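Local coordinates for protein phytase (Debaryomyces castellii, PDB 2GFI) that probably hydrolyses phytate (inositol hexakisphosphate), starting at the 3-phosphate, as an acid phosphatase of the histidine acid phosphatase family, at residues A[65-70]-A[337-342]; A[205-210]-A[303-308]; A[310-315]-A[442-447]; A[316-321]-A[414-419]. One frame throughout, in Å; residues are numbered along the deposited sequence.

Contact 1 of 4, residues A[65-70]-A[337-342]; sequences QLFSRH and EIFHSA
Phe67 offers the face of its ring to the edge of Phe339, a T-shaped stack that joins strand 59-69 of the central sheet to helix 333-343 in the α/β fold of the histidine acid phosphatases. The two planes stand 70° apart and the ring centroids 4.7 Å. From its CB, Phe339 runs with CG anti to the backbone N (chi1 -176°), which carries the ring off the helix toward the strand. CD2 comes first, 4.1 Å from Phe67 CG. CE2 does most of the touching: it sits 3.4 Å above the Phe67 plane, near the ring centre, and its shortest approach is 3.5 Å to Phe67 CD2. Beyond it CZ reaches the far rim, 4.0 Å from Phe67 CE2. Phe339 CE1, on its other side, packs against Leu310 N.

The strand then runs into Arg69 and His70, which belong to the RHG signature of the family; His70 is the predicted nucleophile, and Arg69 forms a salt bridge with Asp333, the predicted proton donor at the start of the same helix. The stack therefore ties the strand that leads to His70 to the helix that begins at Asp333, without a polar bond of its own. At the margin of the Phe67 ring, in its plane, Gln65 OE1 lies 3.5 Å from Phe67 CE2 and is hydrogen-bonded to Ser313 OG.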
# COMPACT_ATOMS: atom_id res chain seq x y z
N GLN A 65 16.02 -24.19 -12.31
CA GLN A 65 17.38 -23.74 -12.10
C GLN A 65 17.31 -22.32 -11.56
O GLN A 65 16.58 -21.48 -12.07
CB GLN A 65 18.19 -23.79 -13.39
CG GLN A 65 17.94 -25.07 -14.23
CD GLN A 65 18.65 -25.06 -15.55
OE1 GLN A 65 19.27 -24.08 -15.90
NE2 GLN A 65 18.57 -26.17 -16.30
N LEU A 66 18.03 -22.11 -10.48
CA LEU A 66 18.23 -20.84 -9.87
C LEU A 66 19.69 -20.41 -10.06
O LEU A 66 20.64 -21.16 -9.76
CB LEU A 66 17.90 -20.94 -8.39
CG LEU A 66 18.31 -19.69 -7.59
CD1 LEU A 66 17.54 -18.42 -8.08
CD2 LEU A 66 18.12 -19.92 -6.09
N PHE A 67 19.85 -19.21 -10.58
CA PHE A 67 21.12 -18.56 -10.62
C PHE A 67 20.99 -17.29 -9.83
O PHE A 67 20.32 -16.35 -10.23
CB PHE A 67 21.56 -18.29 -12.06
CG PHE A 67 21.70 -19.56 -12.86
CD1 PHE A 67 22.91 -20.25 -12.88
CD2 PHE A 67 20.60 -20.08 -13.58
CE1 PHE A 67 23.04 -21.44 -13.62
CE2 PHE A 67 20.71 -21.27 -14.32
CZ PHE A 67 21.94 -21.95 -14.34
N SER A 68 21.61 -17.30 -8.67
CA SER A 68 21.40 -16.28 -7.68
C SER A 68 22.69 -15.49 -7.42
O SER A 68 23.79 -16.07 -7.39
CB SER A 68 20.90 -16.93 -6.41
OG SER A 68 20.82 -15.97 -5.40
N ARG A 69 22.56 -14.18 -7.30
CA ARG A 69 23.63 -13.31 -6.83
C ARG A 69 23.70 -13.51 -5.31
O ARG A 69 22.76 -14.06 -4.70
CB ARG A 69 23.28 -11.87 -7.14
CG ARG A 69 24.37 -10.91 -6.91
CD ARG A 69 23.95 -9.48 -7.05
NE ARG A 69 25.06 -8.59 -6.75
CZ ARG A 69 24.99 -7.28 -6.83
NH1 ARG A 69 23.86 -6.68 -7.18
NH2 ARG A 69 26.05 -6.54 -6.55
N HIS A 70 24.81 -13.11 -4.69
CA HIS A 70 24.83 -13.01 -3.23
C HIS A 70 23.75 -12.00 -2.83
O HIS A 70 23.32 -11.18 -3.68
CB HIS A 70 26.19 -12.52 -2.75
CG HIS A 70 26.64 -11.23 -3.39
ND1 HIS A 70 26.15 -9.99 -3.02
CD2 HIS A 70 27.53 -11.00 -4.39
CE1 HIS A 70 26.70 -9.06 -3.78
NE2 HIS A 70 27.57 -9.65 -4.60
N GLU A 337 25.26 -11.31 -15.20
CA GLU A 337 25.11 -10.38 -16.33
C GLU A 337 25.65 -10.96 -17.59
O GLU A 337 25.02 -10.89 -18.62
CB GLU A 337 25.82 -9.04 -16.11
CG GLU A 337 24.90 -8.00 -15.58
CD GLU A 337 25.50 -6.63 -15.63
OE1 GLU A 337 24.88 -5.74 -16.26
OE2 GLU A 337 26.57 -6.48 -14.99
N ILE A 338 26.85 -11.52 -17.50
CA ILE A 338 27.48 -12.17 -18.63
C ILE A 338 26.65 -13.37 -19.08
O ILE A 338 26.42 -13.56 -20.26
CB ILE A 338 28.93 -12.56 -18.25
CG1 ILE A 338 29.79 -11.29 -18.01
CG2 ILE A 338 29.52 -13.50 -19.30
CD1 ILE A 338 31.09 -11.55 -17.27
N PHE A 339 26.18 -14.17 -18.13
CA PHE A 339 25.21 -15.22 -18.42
C PHE A 339 24.06 -14.67 -19.28
O PHE A 339 23.78 -15.21 -20.34
CB PHE A 339 24.71 -15.84 -17.10
CG PHE A 339 23.78 -17.02 -17.26
CD1 PHE A 339 23.68 -17.72 -18.46
CD2 PHE A 339 23.04 -17.46 -16.17
CE1 PHE A 339 22.82 -18.84 -18.56
CE2 PHE A 339 22.15 -18.56 -16.28
CZ PHE A 339 22.07 -19.25 -17.47
N HIS A 340 23.45 -13.56 -18.85
CA HIS A 340 22.36 -12.90 -19.58
C HIS A 340 22.74 -12.33 -20.92
O HIS A 340 21.91 -12.23 -21.82
CB HIS A 340 21.69 -11.79 -18.73
CG HIS A 340 20.65 -12.33 -17.80
ND1 HIS A 340 19.31 -12.39 -18.13
CD2 HIS A 340 20.77 -12.88 -16.57
CE1 HIS A 340 18.64 -12.95 -17.14
NE2 HIS A 340 19.50 -13.26 -16.18
N SER A 341 24.01 -11.98 -21.07
CA SER A 341 24.53 -11.62 -22.40
C SER A 341 24.28 -12.79 -23.38
O SER A 341 23.91 -12.57 -24.53
CB SER A 341 26.01 -11.32 -22.32
OG SER A 341 26.41 -10.61 -23.46
N ALA A 342 24.45 -14.02 -22.90
CA ALA A 342 24.16 -15.14 -23.75
C ALA A 342 22.68 -15.53 -23.72
O ALA A 342 22.16 -15.89 -24.77
CB ALA A 342 25.05 -16.32 -23.43

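Contact 2 of 4, residues A[205-210]-A[303-308]; sequences LTPRDG and RVIGST. With NAG (2-acetamido-2-deoxy-beta-D-glucopyranose), chain C.
Pro207 presses its ring edge into the angle between Ile305 and Thr308, one turn apart on helix 302-318. Its CG lies 3.7 Å from Ile305 CG2 and 3.4 Å from Thr308 OG1. The next residue closes in by its backbone, Arg208 N standing 3.4 Å from Ile305 CG2. Ile305 CG2 is anti to the backbone N, a setting that aims it at the start of the 207-209 turn. Thr308 OG1 spends its hydrogen bond inside the helix, on Ile305 O at 2.7 Å, nearly in line with the carbonyl (168°), and shows Pro207 its flank instead. This is a loop packed on a helix of the α/β domain, in the 205-210 connection between strand 189-194 and helix 220-223.

The other side is looser: the Arg208 chain, bent at chi3, leads away, and its NE forms a salt bridge with Asp335 on helix 333-343. The side chain of Arg208 is about 6 Å from that of Asp333, the predicted proton donor. Asp209 is partly exposed, and its OD2 is met by Thr206 OG1 from above the carboxylate plane. With an alanine in place of Thr308, Ile305 O would probably lose its hydroxyl donor and a gap would open beside Pro207 CG. The acetamide of the glycan lies against the helix, its O7 3.8 Å from Thr308 CG2.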
# COMPACT_ATOMS: atom_id res chain seq x y z
N LEU A 205 31.44 -21.13 -11.90
CA LEU A 205 30.30 -20.21 -11.78
C LEU A 205 30.74 -18.79 -12.09
O LEU A 205 29.93 -17.89 -12.17
CB LEU A 205 29.66 -20.32 -10.39
CG LEU A 205 28.75 -21.53 -10.23
CD1 LEU A 205 28.36 -21.71 -8.80
CD2 LEU A 205 27.51 -21.48 -11.20
N THR A 206 32.05 -18.62 -12.28
CA THR A 206 32.63 -17.34 -12.68
C THR A 206 33.55 -17.55 -13.89
O THR A 206 34.73 -17.28 -13.80
CB THR A 206 33.45 -16.70 -11.50
OG1 THR A 206 34.46 -17.63 -11.05
CG2 THR A 206 32.59 -16.47 -10.27
N PRO A 207 33.02 -18.04 -15.02
CA PRO A 207 33.86 -18.36 -16.18
C PRO A 207 34.62 -17.17 -16.77
O PRO A 207 35.61 -17.36 -17.49
CB PRO A 207 32.85 -18.90 -17.20
CG PRO A 207 31.53 -18.32 -16.76
CD PRO A 207 31.59 -18.32 -15.26
N ARG A 208 34.19 -15.94 -16.45
CA ARG A 208 34.96 -14.79 -16.91
C ARG A 208 36.38 -14.80 -16.33
O ARG A 208 37.27 -14.19 -16.91
CB ARG A 208 34.26 -13.48 -16.53
CG ARG A 208 34.30 -13.21 -15.05
CD ARG A 208 33.31 -12.23 -14.58
NE ARG A 208 32.88 -12.55 -13.23
CZ ARG A 208 33.36 -11.96 -12.14
NH1 ARG A 208 34.27 -11.00 -12.26
NH2 ARG A 208 32.92 -12.34 -10.94
N ASP A 209 36.57 -15.44 -15.17
CA ASP A 209 37.85 -15.47 -14.48
C ASP A 209 38.93 -16.20 -15.30
O ASP A 209 40.09 -15.77 -15.34
CB ASP A 209 37.69 -16.14 -13.11
CG ASP A 209 36.95 -15.27 -12.10
OD1 ASP A 209 36.65 -14.10 -12.39
OD2 ASP A 209 36.61 -15.67 -10.98
N GLY A 210 38.54 -17.31 -15.94
CA GLY A 210 39.42 -18.05 -16.82
C GLY A 210 39.41 -17.55 -18.25
O GLY A 210 40.05 -18.14 -19.11
N ARG A 303 29.38 -12.89 -24.73
CA ARG A 303 28.57 -13.94 -25.25
C ARG A 303 29.27 -15.29 -25.14
O ARG A 303 28.60 -16.28 -24.76
CB ARG A 303 28.12 -13.74 -26.66
CG ARG A 303 27.14 -14.85 -26.96
CD ARG A 303 26.38 -14.72 -28.17
NE ARG A 303 25.78 -13.42 -28.36
CZ ARG A 303 24.74 -13.23 -29.17
NH1 ARG A 303 24.19 -14.28 -29.78
NH2 ARG A 303 24.24 -12.00 -29.35
N VAL A 304 30.57 -15.35 -25.46
CA VAL A 304 31.29 -16.64 -25.35
C VAL A 304 31.34 -17.11 -23.89
O VAL A 304 31.07 -18.27 -23.63
CB VAL A 304 32.73 -16.66 -25.98
CG1 VAL A 304 33.67 -15.71 -25.26
CG2 VAL A 304 33.30 -18.08 -25.89
N ILE A 305 31.67 -16.19 -22.98
CA ILE A 305 31.70 -16.50 -21.54
C ILE A 305 30.31 -16.90 -21.02
O ILE A 305 30.17 -17.93 -20.40
CB ILE A 305 32.25 -15.33 -20.71
CG1 ILE A 305 33.67 -14.98 -21.12
CG2 ILE A 305 32.22 -15.68 -19.22
CD1 ILE A 305 34.09 -13.59 -20.65
N GLY A 306 29.29 -16.08 -21.29
CA GLY A 306 27.92 -16.37 -20.86
C GLY A 306 27.37 -17.71 -21.35
O GLY A 306 26.57 -18.34 -20.66
N SER A 307 27.82 -18.12 -22.54
CA SER A 307 27.33 -19.32 -23.20
C SER A 307 27.72 -20.59 -22.49
O SER A 307 27.13 -21.64 -22.74
CB SER A 307 27.84 -19.40 -24.65
OG SER A 307 27.30 -18.36 -25.43
N THR A 308 28.72 -20.51 -21.61
CA THR A 308 29.13 -21.68 -20.86
C THR A 308 28.03 -22.12 -19.94
O THR A 308 27.63 -23.31 -19.97
CB THR A 308 30.49 -21.48 -20.10
OG1 THR A 308 30.38 -20.39 -19.19
CG2 THR A 308 31.58 -21.05 -21.06
C1 NAG C . 28.00 -24.29 -26.38
C2 NAG C . 29.50 -23.99 -26.60
C3 NAG C . 29.94 -24.18 -28.06
C4 NAG C . 29.50 -25.56 -28.59
C5 NAG C . 27.98 -25.64 -28.34
C6 NAG C . 27.34 -26.94 -28.81
C7 NAG C . 30.52 -22.39 -24.98
C8 NAG C . 31.15 -21.03 -24.91
N2 NAG C . 29.84 -22.64 -26.12
O3 NAG C . 31.33 -24.01 -28.14
O4 NAG C . 29.88 -25.85 -29.95
O5 NAG C . 27.70 -25.54 -26.95
O6 NAG C . 26.01 -26.87 -28.37
O7 NAG C . 30.64 -23.17 -24.03

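Contact 3 of 4, residues A[310-315]-A[442-447]; sequences LNASLE and FYWDYE. With NAG (2-acetamido-2-deoxy-beta-D-glucopyranose), chain C.
Trp444 lies against helix 302-318 with the six-membered end of its indole, meeting Glu315 with a face and Ala312 with an edge. The Glu315 carboxylate is nearly parallel to the indole, the planes 12° apart, and OE1 rests over that face, 3.6 Å from Trp444 CH2. Lower down the same extended chain, Glu315 CB packs 3.6 Å from Trp444 CZ2. The opposite face of the indole is backed by Tyr443 CB, leaving the ring held between its own neighbour and the helix. In the plane of the indole, Ala312 O faces the rim, 3.5 Å from Trp444 CH2. Ala312 CB serves both aromatics: it stands 4.2 Å from Trp444 CH2 and 4.1 Å from Tyr443 CE2, where it approaches the phenol ring edge-on. In both aromatic residues CG is anti to the carbonyl carbon (chi1 -56° in Trp444), which swings the rings back toward the helix. A leucine in place of Trp444 lacks the broad flat ring, and Glu315 would probably lose the surface its CB packs on, its carboxylate freer to turn.

Asn311 points its side chain elsewhere and carries the N-linked sugar on ND2, so the glycan leaves from another flank of the helix. The contact is plain packing, away from the predicted catalytic residues. The short, weakly bonded helix 442-445 covers one side of helix 302-318; on other sides Leu310 meets helix 333-343 and Leu314 meets helix 412-423, while Tyr443 OH is hydrogen-bonded to Ser329 OG of strand 326-331.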
# COMPACT_ATOMS: atom_id res chain seq x y z
N LEU A 310 24.91 -21.00 -20.21
CA LEU A 310 23.71 -21.22 -21.02
C LEU A 310 23.65 -22.65 -21.55
O LEU A 310 22.60 -23.29 -21.46
CB LEU A 310 23.61 -20.20 -22.15
CG LEU A 310 22.31 -20.20 -22.96
CD1 LEU A 310 21.18 -19.84 -22.05
CD2 LEU A 310 22.41 -19.26 -24.15
N ASN A 311 24.79 -23.14 -22.06
CA ASN A 311 24.95 -24.55 -22.51
C ASN A 311 24.69 -25.57 -21.42
O ASN A 311 23.94 -26.53 -21.61
CB ASN A 311 26.36 -24.79 -23.04
CG ASN A 311 26.55 -24.32 -24.47
OD1 ASN A 311 25.57 -23.99 -25.16
ND2 ASN A 311 27.82 -24.31 -24.94
N ALA A 312 25.31 -25.35 -20.26
CA ALA A 312 25.20 -26.23 -19.11
C ALA A 312 23.76 -26.34 -18.64
O ALA A 312 23.23 -27.46 -18.45
CB ALA A 312 26.09 -25.72 -17.97
N SER A 313 23.13 -25.18 -18.48
CA SER A 313 21.70 -25.09 -18.17
C SER A 313 20.83 -25.86 -19.17
O SER A 313 19.86 -26.52 -18.78
CB SER A 313 21.27 -23.61 -18.10
OG SER A 313 19.91 -23.46 -18.45
N LEU A 314 21.17 -25.73 -20.45
CA LEU A 314 20.44 -26.45 -21.50
C LEU A 314 20.67 -27.96 -21.40
O LEU A 314 19.70 -28.72 -21.52
CB LEU A 314 20.81 -25.92 -22.90
CG LEU A 314 20.14 -26.70 -24.04
CD1 LEU A 314 18.65 -26.45 -24.06
CD2 LEU A 314 20.78 -26.39 -25.39
N GLU A 315 21.91 -28.39 -21.16
CA GLU A 315 22.20 -29.80 -20.88
C GLU A 315 21.33 -30.30 -19.73
O GLU A 315 20.78 -31.39 -19.81
CB GLU A 315 23.68 -30.05 -20.54
CG GLU A 315 24.62 -29.83 -21.70
CD GLU A 315 26.06 -30.17 -21.36
OE1 GLU A 315 26.28 -31.17 -20.59
OE2 GLU A 315 26.99 -29.47 -21.86
N PHE A 442 30.60 -29.39 -13.45
CA PHE A 442 30.37 -29.46 -11.99
C PHE A 442 28.95 -29.90 -11.61
O PHE A 442 28.77 -30.48 -10.56
CB PHE A 442 30.85 -28.19 -11.23
CG PHE A 442 30.10 -26.92 -11.59
CD1 PHE A 442 28.82 -26.70 -11.10
CD2 PHE A 442 30.67 -25.98 -12.45
CE1 PHE A 442 28.12 -25.55 -11.45
CE2 PHE A 442 29.98 -24.82 -12.82
CZ PHE A 442 28.69 -24.61 -12.31
N TYR A 443 27.93 -29.62 -12.44
CA TYR A 443 26.56 -30.10 -12.12
C TYR A 443 26.44 -31.63 -12.18
O TYR A 443 25.53 -32.21 -11.56
CB TYR A 443 25.45 -29.46 -12.99
CG TYR A 443 25.33 -27.94 -12.90
CD1 TYR A 443 24.89 -27.33 -11.73
CD2 TYR A 443 25.64 -27.13 -13.99
CE1 TYR A 443 24.77 -25.95 -11.64
CE2 TYR A 443 25.53 -25.74 -13.91
CZ TYR A 443 25.10 -25.16 -12.73
OH TYR A 443 25.00 -23.80 -12.63
N TRP A 444 27.35 -32.28 -12.92
CA TRP A 444 27.31 -33.73 -13.08
C TRP A 444 28.42 -34.51 -12.34
O TRP A 444 28.19 -35.62 -11.85
CB TRP A 444 27.30 -34.08 -14.57
CG TRP A 444 26.16 -33.41 -15.24
CD1 TRP A 444 24.86 -33.84 -15.29
CD2 TRP A 444 26.19 -32.16 -15.94
NE1 TRP A 444 24.08 -32.93 -15.99
CE2 TRP A 444 24.88 -31.89 -16.39
CE3 TRP A 444 27.20 -31.24 -16.23
CZ2 TRP A 444 24.55 -30.73 -17.11
CZ3 TRP A 444 26.88 -30.10 -16.93
CH2 TRP A 444 25.56 -29.86 -17.37
N ASP A 445 29.60 -33.93 -12.23
CA ASP A 445 30.70 -34.67 -11.65
C ASP A 445 31.01 -34.25 -10.23
O ASP A 445 32.09 -34.57 -9.72
CB ASP A 445 31.95 -34.51 -12.52
CG ASP A 445 32.49 -33.08 -12.56
OD1 ASP A 445 32.09 -32.22 -11.71
OD2 ASP A 445 33.34 -32.73 -13.40
N TYR A 446 30.09 -33.52 -9.59
CA TYR A 446 30.32 -32.98 -8.24
C TYR A 446 30.32 -34.07 -7.15
O TYR A 446 30.80 -33.86 -6.02
CB TYR A 446 29.30 -31.88 -7.89
CG TYR A 446 27.89 -32.39 -7.63
CD1 TYR A 446 27.49 -32.82 -6.36
CD2 TYR A 446 26.97 -32.45 -8.67
CE1 TYR A 446 26.20 -33.29 -6.15
CE2 TYR A 446 25.68 -32.90 -8.46
CZ TYR A 446 25.30 -33.33 -7.22
OH TYR A 446 24.01 -33.81 -7.08
N GLU A 447 29.75 -35.23 -7.48
CA GLU A 447 29.83 -36.34 -6.55
C GLU A 447 31.14 -37.13 -6.64
O GLU A 447 31.47 -37.88 -5.74
CB GLU A 447 28.58 -37.22 -6.63
CG GLU A 447 27.49 -36.74 -5.66
CD GLU A 447 26.14 -37.43 -5.84
OE1 GLU A 447 25.80 -37.94 -6.95
OE2 GLU A 447 25.39 -37.46 -4.84
C1 NAG C . 28.00 -24.29 -26.38
C2 NAG C . 29.50 -23.99 -26.60
C3 NAG C . 29.94 -24.18 -28.06
C4 NAG C . 29.50 -25.56 -28.59
C5 NAG C . 27.98 -25.64 -28.34
C6 NAG C . 27.34 -26.94 -28.81
C7 NAG C . 30.52 -22.39 -24.98
C8 NAG C . 31.15 -21.03 -24.91
N2 NAG C . 29.84 -22.64 -26.12
O3 NAG C . 31.33 -24.01 -28.14
O4 NAG C . 29.88 -25.85 -29.95
O5 NAG C . 27.70 -25.54 -26.95
O6 NAG C . 26.01 -26.87 -28.37
O7 NAG C . 30.64 -23.17 -24.03

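Contact 4 of 4, residues A[316-321]-A[414-419]; sequences LLNHDK and DYNDYV
Val419 N donates to Tyr415 O at 2.9 Å, closing the helical turn from which the Tyr415 ring reaches across to Leu317. There Leu317 CD1 comes within 3.5 Å of Tyr415 CE2 and 3.9 Å of Tyr415 CD2, the two side chains crossing at about a right angle and the methyl approaching the ring obliquely. In Tyr415, CG anti to the backbone N (chi1 -176°) turns the ring toward Leu317 and places it against Val419 CG2, which lies 3.3 Å above one face, displaced toward the rim. At the far end of the ring Tyr415 OH is hydrogen-bonded to Tyr390 OH on strand 385-392. Leu317 is hemmed in from the sheet side as well, by Gln63 and Gln65 of strand 59-69, and its carbonyl oxygen takes a hydrogen bond from Lys379 NZ.

Nearer the surface, Asn318 and Asn416 extend toward each other from opposite directions, their amides almost coplanar at 6°. The contact thus joins two helices: helix 302-318 at its last turn, just before His319 leaves helical geometry, and helix 412-423 near its start. Both lie on the outer flank of the α/β domain, far from the predicted active site. With an apolar leucine-tyrosine pair inside and two neutral amides toward the surface, the two segments meet without any charged pair between them.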
# COMPACT_ATOMS: atom_id res chain seq x y z
N LEU A 316 21.18 -29.49 -18.68
CA LEU A 316 20.31 -29.89 -17.58
C LEU A 316 18.85 -30.03 -17.99
O LEU A 316 18.17 -30.95 -17.55
CB LEU A 316 20.44 -28.93 -16.38
CG LEU A 316 21.79 -28.92 -15.65
CD1 LEU A 316 21.90 -27.75 -14.70
CD2 LEU A 316 21.93 -30.21 -14.89
N LEU A 317 18.35 -29.12 -18.83
CA LEU A 317 16.92 -29.14 -19.21
C LEU A 317 16.63 -30.31 -20.13
O LEU A 317 15.53 -30.86 -20.13
CB LEU A 317 16.50 -27.83 -19.89
CG LEU A 317 16.56 -26.57 -19.03
CD1 LEU A 317 16.75 -25.35 -19.93
CD2 LEU A 317 15.34 -26.45 -18.12
N ASN A 318 17.64 -30.66 -20.94
CA ASN A 318 17.54 -31.72 -21.92
C ASN A 318 17.58 -33.07 -21.26
O ASN A 318 17.06 -34.01 -21.80
CB ASN A 318 18.64 -31.60 -22.98
CG ASN A 318 18.26 -30.61 -24.06
OD1 ASN A 318 19.12 -30.09 -24.77
ND2 ASN A 318 16.98 -30.35 -24.19
N HIS A 319 18.13 -33.15 -20.07
CA HIS A 319 18.27 -34.41 -19.39
C HIS A 319 17.18 -34.69 -18.36
O HIS A 319 17.36 -34.47 -17.18
CB HIS A 319 19.70 -34.57 -18.87
CG HIS A 319 20.70 -34.77 -19.96
ND1 HIS A 319 21.16 -36.03 -20.32
CD2 HIS A 319 21.29 -33.90 -20.81
CE1 HIS A 319 22.00 -35.90 -21.33
NE2 HIS A 319 22.10 -34.62 -21.65
N ASP A 320 16.05 -35.17 -18.87
CA ASP A 320 14.90 -35.74 -18.12
C ASP A 320 15.14 -36.55 -16.87
O ASP A 320 14.32 -36.51 -15.96
CB ASP A 320 14.17 -36.77 -19.02
CG ASP A 320 13.47 -36.15 -20.15
OD1 ASP A 320 12.21 -36.17 -20.11
OD2 ASP A 320 14.09 -35.62 -21.12
N LYS A 321 16.18 -37.37 -16.88
CA LYS A 321 16.26 -38.51 -15.96
C LYS A 321 17.12 -38.29 -14.73
O LYS A 321 17.21 -39.16 -13.86
CB LYS A 321 16.72 -39.78 -16.69
CG LYS A 321 15.58 -40.68 -17.17
CD LYS A 321 14.86 -40.13 -18.40
CE LYS A 321 13.93 -41.21 -18.99
NZ LYS A 321 12.50 -40.76 -19.16
N ASP A 414 12.04 -25.93 -29.22
CA ASP A 414 12.32 -24.57 -29.66
C ASP A 414 13.40 -23.90 -28.82
O ASP A 414 14.22 -23.16 -29.34
CB ASP A 414 11.05 -23.75 -29.58
CG ASP A 414 10.02 -24.17 -30.60
OD1 ASP A 414 10.43 -24.61 -31.71
OD2 ASP A 414 8.79 -24.11 -30.38
N TYR A 415 13.40 -24.17 -27.51
CA TYR A 415 14.40 -23.58 -26.63
C TYR A 415 15.80 -24.05 -27.01
O TYR A 415 16.77 -23.29 -26.92
CB TYR A 415 14.12 -23.87 -25.16
CG TYR A 415 15.15 -23.15 -24.29
CD1 TYR A 415 15.25 -21.74 -24.31
CD2 TYR A 415 16.05 -23.87 -23.48
CE1 TYR A 415 16.20 -21.08 -23.56
CE2 TYR A 415 17.00 -23.21 -22.71
CZ TYR A 415 17.07 -21.82 -22.75
OH TYR A 415 18.00 -21.15 -22.01
N ASN A 416 15.90 -25.32 -27.45
CA ASN A 416 17.14 -25.85 -28.01
C ASN A 416 17.67 -25.06 -29.20
O ASN A 416 18.86 -24.78 -29.27
CB ASN A 416 16.99 -27.34 -28.32
CG ASN A 416 17.35 -28.21 -27.14
OD1 ASN A 416 18.53 -28.46 -26.88
ND2 ASN A 416 16.35 -28.63 -26.39
N ASP A 417 16.78 -24.68 -30.11
CA ASP A 417 17.13 -23.90 -31.28
C ASP A 417 17.60 -22.49 -30.90
O ASP A 417 18.57 -21.97 -31.47
CB ASP A 417 15.91 -23.78 -32.23
CG ASP A 417 15.49 -25.10 -32.85
OD1 ASP A 417 16.26 -26.09 -32.81
OD2 ASP A 417 14.38 -25.24 -33.42
N TYR A 418 16.88 -21.88 -29.95
CA TYR A 418 17.21 -20.59 -29.38
C TYR A 418 18.61 -20.62 -28.75
O TYR A 418 19.49 -19.80 -29.09
CB TYR A 418 16.15 -20.15 -28.34
CG TYR A 418 16.48 -18.80 -27.73
CD1 TYR A 418 16.28 -17.64 -28.46
CD2 TYR A 418 17.06 -18.70 -26.46
CE1 TYR A 418 16.61 -16.41 -27.94
CE2 TYR A 418 17.38 -17.48 -25.92
CZ TYR A 418 17.14 -16.33 -26.69
OH TYR A 418 17.44 -15.09 -26.23
N VAL A 419 18.85 -21.58 -27.86
CA VAL A 419 20.18 -21.69 -27.26
C VAL A 419 21.26 -21.87 -28.34
O VAL A 419 22.26 -21.13 -28.36
CB VAL A 419 20.25 -22.78 -26.18
CG1 VAL A 419 21.69 -22.90 -25.67
CG2 VAL A 419 19.35 -22.41 -25.05

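In the fold
Helix 302-318 threads contacts 2, 3 and 4 in chain order, while contact 1 joins strand 59-69 to helix 333-343. Contact 1 is about 8 Å from the chain centre, contact 4 about 25 Å, and the centres of contacts 2 and 4 are about 19 Å apart. Contact 2 is nested within the loop closed by contact 1, contact 4 within that of contact 3, and contact 1 crosses both 3 and 4. Ile338 against Ile305 joins contacts 1 and 2, Gln65 with Ser313 joins 1 and 3, and Leu314 against Asn416 joins 3 and 4. Helix 302-318 thus links the central mixed sheet near the predicted catalytic residues to the C-terminal segments and the glycosylated surface.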